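Local coordinates for protein putative D-lactate dehydrogenase (PDB 4ZGS) that probably reduces pyruvate to D-lactate with a nicotinamide cofactor, as a member of the D-isomer specific 2-hydroxyacid dehydrogenase family, at residues 52-55 / 60-63; 66-71 / 82-87; 93-98 / 114-119. All coordinates share one frame; numbering follows the deposited sequence.

Contact 1 of 3, residues 52-55 / 60-63; sequences GPMQ and DTYF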
loop_
_atom_site.group_PDB
_atom_site.type_symbol
_atom_site.label_atom_id
_atom_site.label_comp_id
_atom_site.label_asym_id
_atom_site.label_seq_id
_atom_site.Cartn_x
_atom_site.Cartn_y
_atom_site.Cartn_z
ATOM N N GLY A 52 -11.962 29.964 -7.596
ATOM C CA GLY A 52 -11.879 31.188 -6.815
ATOM C C GLY A 52 -11.533 32.396 -7.663
ATOM O O GLY A 52 -12.238 33.413 -7.641
ATOM N N PRO A 53 -10.436 32.309 -8.420
ATOM C CA PRO A 53 -10.101 33.419 -9.330
ATOM C C PRO A 53 -11.186 33.742 -10.357
ATOM O O PRO A 53 -11.384 34.918 -10.691
ATOM C CB PRO A 53 -8.845 32.920 -10.048
ATOM C CG PRO A 53 -8.235 31.897 -9.082
ATOM C CD PRO A 53 -9.404 31.259 -8.382
ATOM N N MET A 54 -11.900 32.722 -10.826
ATOM C CA MET A 54 -12.877 32.915 -11.888
ATOM C C MET A 54 -14.086 33.681 -11.405
ATOM O O MET A 54 -14.650 34.486 -12.154
ATOM C CB MET A 54 -13.345 31.584 -12.482
ATOM C CG MET A 54 -12.268 30.807 -13.190
ATOM S SD MET A 54 -12.299 30.876 -14.981
ATOM C CE MET A 54 -13.721 29.872 -15.369
ATOM N N GLN A 55 -14.483 33.435 -10.161
ATOM C CA GLN A 55 -15.704 34.041 -9.660
ATOM C C GLN A 55 -15.428 35.475 -9.214
ATOM O O GLN A 55 -16.361 36.248 -9.011
ATOM C CB GLN A 55 -16.286 33.204 -8.514
ATOM C CG GLN A 55 -16.291 31.695 -8.826
ATOM C CD GLN A 55 -16.893 30.804 -7.721
ATOM O OE1 GLN A 55 -16.205 29.977 -7.143
ATOM N NE2 GLN A 55 -18.191 30.939 -7.477
ATOM N N ASP A 60 -21.055 34.947 -13.635
ATOM C CA ASP A 60 -21.699 33.638 -13.754
ATOM C C ASP A 60 -20.682 32.678 -14.307
ATOM O O ASP A 60 -20.210 32.843 -15.434
ATOM C CB ASP A 60 -22.917 33.652 -14.683
ATOM C CG ASP A 60 -24.064 34.490 -14.147
ATOM O OD1 ASP A 60 -24.199 34.576 -12.906
ATOM O OD2 ASP A 60 -24.831 35.060 -14.966
ATOM N N THR A 61 -20.308 31.698 -13.497
ATOM C CA THR A 61 -19.371 30.679 -13.923
ATOM C C THR A 61 -19.882 29.313 -13.468
ATOM O O THR A 61 -20.137 29.098 -12.284
ATOM C CB THR A 61 -17.942 30.966 -13.402
ATOM O OG1 THR A 61 -18.015 31.458 -12.060
ATOM C CG2 THR A 61 -17.275 32.042 -14.258
ATOM N N TYR A 62 -20.079 28.423 -14.438
ATOM C CA TYR A 62 -20.627 27.085 -14.223
ATOM C C TYR A 62 -19.517 26.016 -14.158
ATOM O O TYR A 62 -18.754 25.820 -15.120
ATOM C CB TYR A 62 -21.603 26.753 -15.344
ATOM C CG TYR A 62 -22.426 25.494 -15.130
ATOM C CD1 TYR A 62 -22.310 24.734 -13.971
ATOM C CD2 TYR A 62 -23.295 25.045 -16.125
ATOM C CE1 TYR A 62 -23.058 23.583 -13.807
ATOM C CE2 TYR A 62 -24.026 23.917 -15.977
ATOM C CZ TYR A 62 -23.917 23.180 -14.819
ATOM O OH TYR A 62 -24.681 22.035 -14.700
ATOM N N PHE A 63 -19.396 25.341 -13.021
ATOM C CA PHE A 63 -18.380 24.283 -12.909
ATOM C C PHE A 63 -18.998 22.878 -12.962
ATOM O O PHE A 63 -19.717 22.475 -12.047
ATOM C CB PHE A 63 -17.568 24.477 -11.623
ATOM C CG PHE A 63 -16.651 25.682 -11.653
ATOM C CD1 PHE A 63 -15.399 25.602 -12.259
ATOM C CD2 PHE A 63 -17.069 26.915 -11.138
ATOM C CE1 PHE A 63 -14.546 26.727 -12.300
ATOM C CE2 PHE A 63 -16.237 28.049 -11.197
ATOM C CZ PHE A 63 -14.978 27.954 -11.779
#
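The end of helix 44-57 comes down beside strand 60-63, the backbones nearest at Gln55 and Thr61, whose CA atoms lie 6.6 Å apart. Met54, Gln55, Thr61 and Phe63 carry the contact, and no hydrogen bond crosses it. Thr61 and Phe63, two apart on the strand, both send their side chains toward the helix, while Tyr62 between them faces elsewhere and packs on Tyr62 of a second subunit. The Phe63 ring meets the helix edge-on: CZ sits 4.0 Å from Met54 CB, and the CG of Gln55 comes up near the ring plane at CE2, at 4.3 Å. Met54 then bends at chi2 (-103°) and chi3, which carries its methyl CE round to the strand, 4.3 Å from CG2 of Thr61. On the outer side the aliphatic part of Gln55 lies across Thr61, with CG of Gln55 3.7 Å from Thr61 OG1; beyond CG the glutamine chain runs extended, and the residue as a whole is exposed. Met54, by contrast, is buried, and it also rests on Cys39 of strand 36-39, as does Phe63. Helix 44-57 thus spans strands 36-39 and 60-63, which lie parallel and adjacent: a beta-alpha-beta crossover at the outer strand of the five-stranded parallel sheet, order 2-1-3-4-5, the flavodoxin-like arrangement of the substrate-binding domain in this family.

Contact 2 of 3, residues 66-71 / 82-87; sequences PPLDKD and AVLFVN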
loop_
_atom_site.group_PDB
_atom_site.type_symbol
_atom_site.label_atom_id
_atom_site.label_comp_id
_atom_site.label_asym_id
_atom_site.label_seq_id
_atom_site.Cartn_x
_atom_site.Cartn_y
_atom_site.Cartn_z
ATOM N N PRO A 66 -18.127 16.176 -14.391
ATOM C CA PRO A 66 -17.722 15.241 -15.447
ATOM C C PRO A 66 -17.014 15.934 -16.619
ATOM O O PRO A 66 -17.137 17.135 -16.789
ATOM C CB PRO A 66 -19.053 14.615 -15.904
ATOM C CG PRO A 66 -20.115 15.571 -15.473
ATOM C CD PRO A 66 -19.586 16.166 -14.180
ATOM N N PRO A 67 -16.234 15.169 -17.394
ATOM C CA PRO A 67 -15.550 15.718 -18.568
ATOM C C PRO A 67 -16.559 16.072 -19.629
ATOM O O PRO A 67 -17.764 15.884 -19.444
ATOM C CB PRO A 67 -14.662 14.570 -19.043
ATOM C CG PRO A 67 -15.363 13.321 -18.534
ATOM C CD PRO A 67 -15.977 13.722 -17.219
ATOM N N LEU A 68 -16.064 16.544 -20.759
ATOM C CA LEU A 68 -16.944 16.962 -21.823
ATOM C C LEU A 68 -17.213 15.848 -22.838
ATOM O O LEU A 68 -16.292 15.219 -23.346
ATOM C CB LEU A 68 -16.375 18.204 -22.507
ATOM C CG LEU A 68 -16.966 18.666 -23.837
ATOM C CD1 LEU A 68 -18.406 19.123 -23.648
ATOM C CD2 LEU A 68 -16.093 19.807 -24.324
ATOM N N ASP A 69 -18.500 15.648 -23.123
ATOM C CA ASP A 69 -18.995 14.709 -24.134
ATOM C C ASP A 69 -19.965 15.387 -25.052
ATOM O O ASP A 69 -20.131 16.604 -25.057
ATOM C CB ASP A 69 -19.763 13.523 -23.530
ATOM C CG ASP A 69 -18.950 12.739 -22.590
ATOM O OD1 ASP A 69 -17.733 12.650 -22.829
ATOM O OD2 ASP A 69 -19.520 12.223 -21.608
ATOM N N LYS A 70 -20.639 14.535 -25.798
ATOM C CA LYS A 70 -21.656 14.928 -26.733
ATOM C C LYS A 70 -22.854 15.247 -25.851
ATOM O O LYS A 70 -23.537 16.265 -26.018
ATOM C CB LYS A 70 -21.950 13.784 -27.721
ATOM C CG LYS A 70 -20.764 13.398 -28.620
ATOM C CD LYS A 70 -21.086 12.248 -29.597
ATOM C CE LYS A 70 -21.415 10.933 -28.873
ATOM N NZ LYS A 70 -20.235 10.298 -28.195
ATOM N N ASP A 71 -23.084 14.346 -24.900
ATOM C CA ASP A 71 -24.026 14.526 -23.796
ATOM C C ASP A 71 -23.777 15.628 -22.752
ATOM O O ASP A 71 -24.735 16.202 -22.235
ATOM C CB ASP A 71 -24.148 13.189 -23.072
ATOM C CG ASP A 71 -24.813 12.129 -23.931
ATOM O OD1 ASP A 71 -25.505 12.499 -24.904
ATOM O OD2 ASP A 71 -24.631 10.931 -23.644
ATOM N N ALA A 82 -16.233 27.888 -23.053
ATOM C CA ALA A 82 -16.083 26.595 -22.399
ATOM C C ALA A 82 -14.621 26.408 -21.987
ATOM O O ALA A 82 -13.725 26.513 -22.820
ATOM C CB ALA A 82 -16.548 25.459 -23.330
ATOM N N VAL A 83 -14.370 26.182 -20.702
ATOM C CA VAL A 83 -13.010 25.878 -20.291
ATOM C C VAL A 83 -12.792 24.373 -20.168
ATOM O O VAL A 83 -13.461 23.673 -19.396
ATOM C CB VAL A 83 -12.637 26.555 -18.976
ATOM C CG1 VAL A 83 -11.167 26.277 -18.677
ATOM C CG2 VAL A 83 -12.863 28.058 -19.068
ATOM N N LEU A 84 -11.791 23.909 -20.904
ATOM C CA LEU A 84 -11.528 22.500 -21.136
ATOM C C LEU A 84 -10.084 22.168 -20.779
ATOM O O LEU A 84 -9.233 23.047 -20.671
ATOM C CB LEU A 84 -11.762 22.150 -22.612
ATOM C CG LEU A 84 -13.148 21.960 -23.219
ATOM C CD1 LEU A 84 -14.108 22.985 -22.674
ATOM C CD2 LEU A 84 -13.052 22.068 -24.734
ATOM N N PHE A 85 -9.818 20.880 -20.632
ATOM C CA PHE A 85 -8.517 20.374 -20.261
ATOM C C PHE A 85 -8.193 19.272 -21.253
ATOM O O PHE A 85 -9.002 18.983 -22.147
ATOM C CB PHE A 85 -8.510 19.896 -18.807
ATOM C CG PHE A 85 -7.145 19.566 -18.270
ATOM C CD1 PHE A 85 -6.079 20.455 -18.414
ATOM C CD2 PHE A 85 -6.935 18.366 -17.585
ATOM C CE1 PHE A 85 -4.817 20.148 -17.915
ATOM C CE2 PHE A 85 -5.688 18.053 -17.075
ATOM C CZ PHE A 85 -4.618 18.951 -17.238
ATOM N N VAL A 86 -7.003 18.691 -21.124
ATOM C CA VAL A 86 -6.499 17.731 -22.095
ATOM C C VAL A 86 -7.413 16.506 -22.198
ATOM O O VAL A 86 -7.564 15.940 -23.279
ATOM C CB VAL A 86 -5.055 17.292 -21.734
ATOM C CG1 VAL A 86 -5.046 16.540 -20.419
ATOM C CG2 VAL A 86 -4.430 16.462 -22.847
ATOM N N ASN A 87 -8.001 16.092 -21.077
ATOM C CA ASN A 87 -8.879 14.913 -21.029
ATOM C C ASN A 87 -10.313 15.095 -21.570
ATOM O O ASN A 87 -11.063 14.132 -21.626
ATOM C CB ASN A 87 -8.966 14.365 -19.595
ATOM C CG ASN A 87 -9.573 15.361 -18.609
ATOM O OD1 ASN A 87 -9.668 16.566 -18.877
ATOM N ND2 ASN A 87 -9.997 14.848 -17.452
#
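Leu68 has its CG anti to the backbone N (chi1 167°), and Leu84 has its own anti to the carbonyl carbon (chi1 -77°); these two settings bring the branched ends of the leucines together between loop 66-71 and the end of strand 81-84. One methyl of Leu68 does the touching. Its CD2 is set against the fork of Leu84, 3.8 Å from Leu84 CD2 and 3.8 Å from Leu84 CG. A slightly longer 4.1 Å separates Leu84 CD1 from Leu68 CD2. The two side chains meet at a slant, and both residues are buried: Leu68 also leans on Leu98 of helix 92-101, and Leu84 on Ile106 and Leu108 of strand 105-108. The second touch is slighter and lies nearer the surface. There Pro67, exposed, directs its CB toward the turn after the strand, 4.5 Å from the backbone O of Asn87. No hydrogen bond links the two segments directly. Much of the polar attachment comes through Asp88, next along the chain: its OD1 accepts from the backbone N of Leu68, and its OD2 from that of Phe85, so a single carboxylate holds loop and turn together. The backbone of Leu68 is also bonded to that of Arg89. Thr72 OG1, just past the segment, bonds to both Pro67 O and Asp69 N, folding the loop back on itself. The chain leaving edge strand 60-63 thus becomes a loop lying over the C-terminal end of the flavodoxin-like sheet.

Contact 3 of 3, residues 93-98 / 114-119; sequences SVIKEL and DRVDLH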
loop_
_atom_site.group_PDB
_atom_site.type_symbol
_atom_site.label_atom_id
_atom_site.label_comp_id
_atom_site.label_asym_id
_atom_site.label_seq_id
_atom_site.Cartn_x
_atom_site.Cartn_y
_atom_site.Cartn_z
ATOM N N SER A 93 -17.765 16.021 -33.455
ATOM C CA SER A 93 -19.181 15.979 -33.065
ATOM C C SER A 93 -19.554 16.873 -31.862
ATOM O O SER A 93 -20.634 17.470 -31.864
ATOM C CB SER A 93 -19.615 14.533 -32.778
ATOM O OG SER A 93 -18.959 13.997 -31.646
ATOM N N VAL A 94 -18.692 16.986 -30.848
ATOM C CA VAL A 94 -19.067 17.799 -29.684
ATOM C C VAL A 94 -18.904 19.296 -29.968
ATOM O O VAL A 94 -19.583 20.119 -29.346
ATOM C CB VAL A 94 -18.253 17.450 -28.401
ATOM C CG1 VAL A 94 -18.414 15.986 -28.024
ATOM C CG2 VAL A 94 -16.798 17.771 -28.575
ATOM N N ILE A 95 -18.043 19.648 -30.925
ATOM C CA ILE A 95 -17.892 21.047 -31.318
ATOM C C ILE A 95 -19.210 21.474 -31.952
ATOM O O ILE A 95 -19.588 22.644 -31.917
ATOM C CB ILE A 95 -16.709 21.294 -32.279
ATOM C CG1 ILE A 95 -15.383 21.314 -31.506
ATOM C CG2 ILE A 95 -16.834 22.665 -32.924
ATOM C CD1 ILE A 95 -14.570 20.037 -31.569
ATOM N N LYS A 96 -19.929 20.507 -32.509
ATOM C CA LYS A 96 -21.158 20.835 -33.198
ATOM C C LYS A 96 -22.176 21.239 -32.152
ATOM O O LYS A 96 -22.906 22.207 -32.332
ATOM C CB LYS A 96 -21.672 19.644 -34.019
ATOM C CG LYS A 96 -22.843 19.980 -34.936
ATOM C CD LYS A 96 -23.245 18.798 -35.830
ATOM C CE LYS A 96 -24.381 19.181 -36.775
ATOM N NZ LYS A 96 -24.784 18.075 -37.692
ATOM N N GLU A 97 -22.175 20.548 -31.021
ATOM C CA GLU A 97 -23.180 20.844 -30.016
ATOM C C GLU A 97 -22.837 22.051 -29.163
ATOM O O GLU A 97 -23.729 22.800 -28.765
ATOM C CB GLU A 97 -23.375 19.618 -29.111
ATOM C CG GLU A 97 -23.953 18.441 -29.861
ATOM C CD GLU A 97 -25.200 18.831 -30.589
ATOM O OE1 GLU A 97 -26.039 19.502 -29.962
ATOM O OE2 GLU A 97 -25.326 18.511 -31.792
ATOM N N LEU A 98 -21.545 22.321 -29.015
ATOM C CA LEU A 98 -21.115 23.524 -28.316
ATOM C C LEU A 98 -21.415 24.761 -29.126
ATOM O O LEU A 98 -21.777 25.790 -28.564
ATOM C CB LEU A 98 -19.619 23.485 -27.985
ATOM C CG LEU A 98 -19.197 22.514 -26.889
ATOM C CD1 LEU A 98 -17.683 22.566 -26.628
ATOM C CD2 LEU A 98 -19.986 22.833 -25.632
ATOM N N ASP A 114 -4.339 18.855 -28.705
ATOM C CA ASP A 114 -4.300 17.642 -29.511
ATOM C C ASP A 114 -5.697 17.015 -29.703
ATOM O O ASP A 114 -6.022 16.517 -30.779
ATOM C CB ASP A 114 -3.334 16.645 -28.854
ATOM C CG ASP A 114 -2.633 15.747 -29.860
ATOM O OD1 ASP A 114 -2.811 15.944 -31.081
ATOM O OD2 ASP A 114 -1.866 14.864 -29.424
ATOM N N ARG A 115 -6.506 17.014 -28.653
ATOM C CA ARG A 115 -7.828 16.400 -28.713
ATOM C C ARG A 115 -8.956 17.278 -29.278
ATOM O O ARG A 115 -10.017 16.765 -29.602
ATOM C CB ARG A 115 -8.201 15.889 -27.328
ATOM C CG ARG A 115 -9.518 15.142 -27.247
ATOM C CD ARG A 115 -9.598 14.486 -25.864
ATOM N NE ARG A 115 -10.942 14.097 -25.448
ATOM C CZ ARG A 115 -11.183 13.310 -24.405
ATOM N NH1 ARG A 115 -10.176 12.799 -23.714
ATOM N NH2 ARG A 115 -12.419 13.030 -24.049
ATOM N N VAL A 116 -8.741 18.582 -29.421
ATOM C CA VAL A 116 -9.788 19.409 -30.021
ATOM C C VAL A 116 -9.646 19.412 -31.527
ATOM O O VAL A 116 -8.537 19.463 -32.050
ATOM C CB VAL A 116 -9.754 20.873 -29.513
ATOM C CG1 VAL A 116 -8.541 21.587 -30.038
ATOM C CG2 VAL A 116 -11.007 21.614 -29.953
ATOM N N ASP A 117 -10.786 19.408 -32.213
ATOM C CA ASP A 117 -10.803 19.431 -33.666
ATOM C C ASP A 117 -10.956 20.874 -34.123
ATOM O O ASP A 117 -12.023 21.473 -33.981
ATOM C CB ASP A 117 -11.947 18.543 -34.194
ATOM C CG ASP A 117 -12.005 18.478 -35.718
ATOM O OD1 ASP A 117 -11.250 19.207 -36.394
ATOM O OD2 ASP A 117 -12.812 17.681 -36.244
ATOM N N LEU A 118 -9.897 21.386 -34.745
ATOM C CA LEU A 118 -9.825 22.791 -35.136
ATOM C C LEU A 118 -10.461 22.973 -36.485
ATOM O O LEU A 118 -10.788 24.088 -36.879
ATOM C CB LEU A 118 -8.373 23.276 -35.179
ATOM C CG LEU A 118 -7.501 23.141 -33.930
ATOM C CD1 LEU A 118 -6.066 23.515 -34.251
ATOM C CD2 LEU A 118 -8.033 24.029 -32.823
ATOM N N HIS A 119 -10.637 21.860 -37.193
ATOM C CA HIS A 119 -11.304 21.892 -38.486
ATOM C C HIS A 119 -12.800 21.955 -38.231
ATOM O O HIS A 119 -13.553 22.493 -39.040
ATOM C CB HIS A 119 -10.937 20.680 -39.360
ATOM C CG HIS A 119 -9.517 20.678 -39.849
ATOM N ND1 HIS A 119 -8.711 21.798 -39.814
ATOM C CD2 HIS A 119 -8.774 19.703 -40.426
ATOM C CE1 HIS A 119 -7.528 21.506 -40.325
ATOM N NE2 HIS A 119 -7.541 20.240 -40.707
#
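Ile95 of helix 92-101 makes the whole of the close contact with segment 114-119, and it does so with the end of its side chain. The backbones are nearest here too, the CA atoms of Ile95 and Asp117 lying 7.6 Å apart. The terminal methyl CD1 of Ile95 is 3.8 Å from Asp117 O and 3.9 Å from Asp117 N, with Asp117 CB at 4.0 Å. Val116 adds a lighter touch through one branch, its CG2 standing 4.2 Å from Ile95 CD1. The methyl thus touches both the main chain and the CB of Asp117, just ahead of helix 118-124. In Ile95, chi1 (-78°) places CG1 anti to the carbonyl carbon, and chi2, away from a staggered value, then turns CD1 onto Asp117. Ile95 is buried, and it also packs on Ala120 and Cys121 farther along helix 118-124 and on Ala90.

The other side of the contact is much looser. Val116 and Asp117 are both only partly exposed, but the charged and polar residues about them, Lys96, Arg115 and His119, are exposed and make no contact across the two segments, and no hydrogen bond joins the segments. The notable polar bond is the cap at the start of helix 118-124. Asp117 OD1 accepts from the N of His119 at 2.8 Å; the N-H...O angle is a bent 132°, and the donor meets the oxygen on its anti side, 31° out of the carboxylate plane. A weak bond from the N of Ala120 joins the same oxygen. Asp117 is thus the N-cap of helix 118-124, and Ile95 packs the start of that helix against helix 92-101, two neighbouring helices of the flavodoxin-like fold whose parallel sheet contains strands 105-108 and 127-129.

Overall arrangement
From the N terminus, the chain first meets contact 1, where the chain leaving helix 44-57 returns within a few residues as strand 60-63 and closes a short loop. Contact 2 closes the next one, 66-71 with 82-87, and contact 3 a third, 93-98 with 114-119. The three follow in series, none enclosing or crossing another. Contacts 1 and 2 touch through Met54 CE and Val83 CG2, 4.2 Å apart, and both reach the same parallel sheet. Contacts 2 and 3 meet where Val94 CG1 lies against the backbone of Asp69 and Lys70. Together they link sheet strands 60-63 and 81-84 and loop 66-71 with helices 44-57, 92-101 and 118-124.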